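Local coordinates for 4-hydroxybenzoyl-CoA thioesterase (Bacillus halodurans, PDB 5WH9), which probably hydrolyses the thioester of gentisyl-coenzyme A, as a hotdog-fold member of the 4-hydroxybenzoyl-CoA thioesterase family, at residues Phe55-Ala60 / Gly104-Val109. Residues are numbered along the deposited sequence; the frame is centred on the assembly and turned at random.
Sequences FPIVEA and GHEKRV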
# COMPACT_ATOMS: atom_id res chain seq x y z
N PHE B 55 13.14 -0.09 16.22
CA PHE B 55 12.57 -1.14 17.07
C PHE B 55 11.95 -2.16 16.13
O PHE B 55 10.74 -2.35 16.11
CB PHE B 55 11.52 -0.56 18.02
CG PHE B 55 10.80 0.63 17.47
CD1 PHE B 55 11.37 1.88 17.53
CD2 PHE B 55 9.59 0.49 16.82
CE1 PHE B 55 10.73 2.99 16.99
CE2 PHE B 55 8.94 1.59 16.27
CZ PHE B 55 9.52 2.84 16.36
N PRO B 56 12.80 -2.82 15.33
CA PRO B 56 12.41 -3.74 14.26
C PRO B 56 11.58 -4.90 14.77
O PRO B 56 11.78 -5.37 15.88
CB PRO B 56 13.76 -4.26 13.75
CG PRO B 56 14.72 -3.18 14.11
CD PRO B 56 14.27 -2.70 15.45
N ILE B 57 10.66 -5.37 13.94
CA ILE B 57 9.81 -6.48 14.29
C ILE B 57 10.62 -7.77 14.16
O ILE B 57 11.42 -7.92 13.23
CB ILE B 57 8.61 -6.53 13.34
CG1 ILE B 57 7.53 -7.46 13.87
CG2 ILE B 57 9.06 -6.95 11.93
CD1 ILE B 57 6.69 -6.81 14.91
N VAL B 58 10.44 -8.71 15.09
CA VAL B 58 11.00 -10.05 14.90
C VAL B 58 9.90 -11.08 14.62
O VAL B 58 10.15 -12.11 13.99
CB VAL B 58 11.85 -10.53 16.08
CG1 VAL B 58 13.19 -9.85 16.07
CG2 VAL B 58 11.16 -10.22 17.35
N GLU B 59 8.69 -10.77 15.07
CA GLU B 59 7.56 -11.66 14.91
C GLU B 59 6.24 -10.90 15.07
O GLU B 59 6.15 -9.99 15.88
CB GLU B 59 7.66 -12.80 15.93
CG GLU B 59 6.58 -13.86 15.82
CD GLU B 59 6.93 -15.11 16.61
OE1 GLU B 59 7.78 -15.03 17.54
OE2 GLU B 59 6.38 -16.19 16.28
N ALA B 60 5.22 -11.26 14.30
CA ALA B 60 3.93 -10.60 14.43
C ALA B 60 2.76 -11.52 14.11
O ALA B 60 2.82 -12.30 13.16
CB ALA B 60 3.88 -9.33 13.59
N GLY B 104 -3.76 -8.91 18.09
CA GLY B 104 -2.49 -9.51 17.81
C GLY B 104 -1.39 -9.02 18.70
O GLY B 104 -1.62 -8.35 19.71
N HIS B 105 -0.16 -9.35 18.32
CA HIS B 105 0.98 -8.80 19.02
C HIS B 105 2.13 -8.65 18.06
O HIS B 105 2.12 -9.20 16.96
CB HIS B 105 1.38 -9.67 20.23
CG HIS B 105 1.85 -11.04 19.86
ND1 HIS B 105 3.16 -11.32 19.54
CD2 HIS B 105 1.18 -12.21 19.77
CE1 HIS B 105 3.28 -12.60 19.26
NE2 HIS B 105 2.09 -13.17 19.39
N GLU B 106 3.11 -7.88 18.48
CA GLU B 106 4.36 -7.74 17.77
C GLU B 106 5.47 -8.06 18.78
O GLU B 106 5.47 -7.54 19.89
CB GLU B 106 4.52 -6.29 17.29
CG GLU B 106 3.45 -5.79 16.32
CD GLU B 106 3.63 -4.34 15.92
OE1 GLU B 106 3.42 -4.02 14.73
OE2 GLU B 106 3.95 -3.49 16.79
N LYS B 107 6.38 -8.95 18.41
CA LYS B 107 7.64 -9.04 19.13
C LYS B 107 8.64 -8.10 18.46
O LYS B 107 8.86 -8.19 17.25
CB LYS B 107 8.20 -10.45 19.10
CG LYS B 107 9.46 -10.62 19.95
CD LYS B 107 9.68 -12.08 20.37
CE LYS B 107 10.99 -12.20 21.14
NZ LYS B 107 11.21 -13.56 21.74
N ARG B 108 9.22 -7.20 19.23
CA ARG B 108 10.19 -6.26 18.67
C ARG B 108 11.49 -6.21 19.48
O ARG B 108 11.52 -6.50 20.67
CB ARG B 108 9.59 -4.85 18.56
CG ARG B 108 8.34 -4.73 17.69
CD ARG B 108 7.86 -3.29 17.67
NE ARG B 108 6.72 -3.04 16.80
CZ ARG B 108 6.81 -2.56 15.56
NH1 ARG B 108 8.00 -2.28 15.04
NH2 ARG B 108 5.71 -2.36 14.84
N VAL B 109 12.56 -5.83 18.81
CA VAL B 109 13.85 -5.68 19.46
C VAL B 109 14.27 -4.24 19.31
O VAL B 109 13.55 -3.44 18.72
CB VAL B 109 14.91 -6.62 18.85
CG1 VAL B 109 14.52 -8.07 19.10
CG2 VAL B 109 15.09 -6.35 17.37
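Val58 and Glu59 both face Lys107 where 55-60 runs antiparallel to 104-109, forming a classic beta bulge. Lys107 O takes a nearly straight bond from Val58 N (173° at the hydrogen) and a weak one from Glu59 N. In return, Lys107 N donates to Glu59 O at 2.7 Å. Before the bulge, Val109 N binds Pro56 O at 3.1 Å; after it, Ala60 and Glu106 form a non-hydrogen-bonded pair.

On the face carrying Ile57, Ala60, Glu106 and Arg108, polar groups join the two segments. The Arg108 side chain, extended from CG to NE, lies beside Phe55, and its NH1 donates to Phe55 O (2.9 Å), which sits in the guanidinium plane. The same nitrogen lies at the edge of the Phe55 ring, whose plane is turned 61° from the guanidinium. Arg108 NE forms a salt bridge to Glu106 OE2 (2.8 Å), approaching from above the carboxylate plane. Together these bonds fix the guanidinium's rotation; NH2 also bridges to Asp31, and Glu106 OE1 binds Tyr23 of the second subunit.

Aliphatic groups complete the contact. At the polar network, Ile57 CG1 stands anti to the backbone N (chi1 -166°), and CD1 beyond it meets Glu106 CB at 3.3 Å and lies over one guanidinium face, offset toward its rim. Apart from that network, Val58 CG1 meets Val109 CG1 at 3.8 Å, the two side chains crossing at about a right angle.

Helix 25-40 packs against Phe55, Glu106 and Arg108, and Glu59 and Ala60 extend the ladder into a strand of the second subunit. A curved antiparallel sheet wrapped around a long helix and continued across a subunit interface is the hallmark of the hotdog-fold thioesterase dimer.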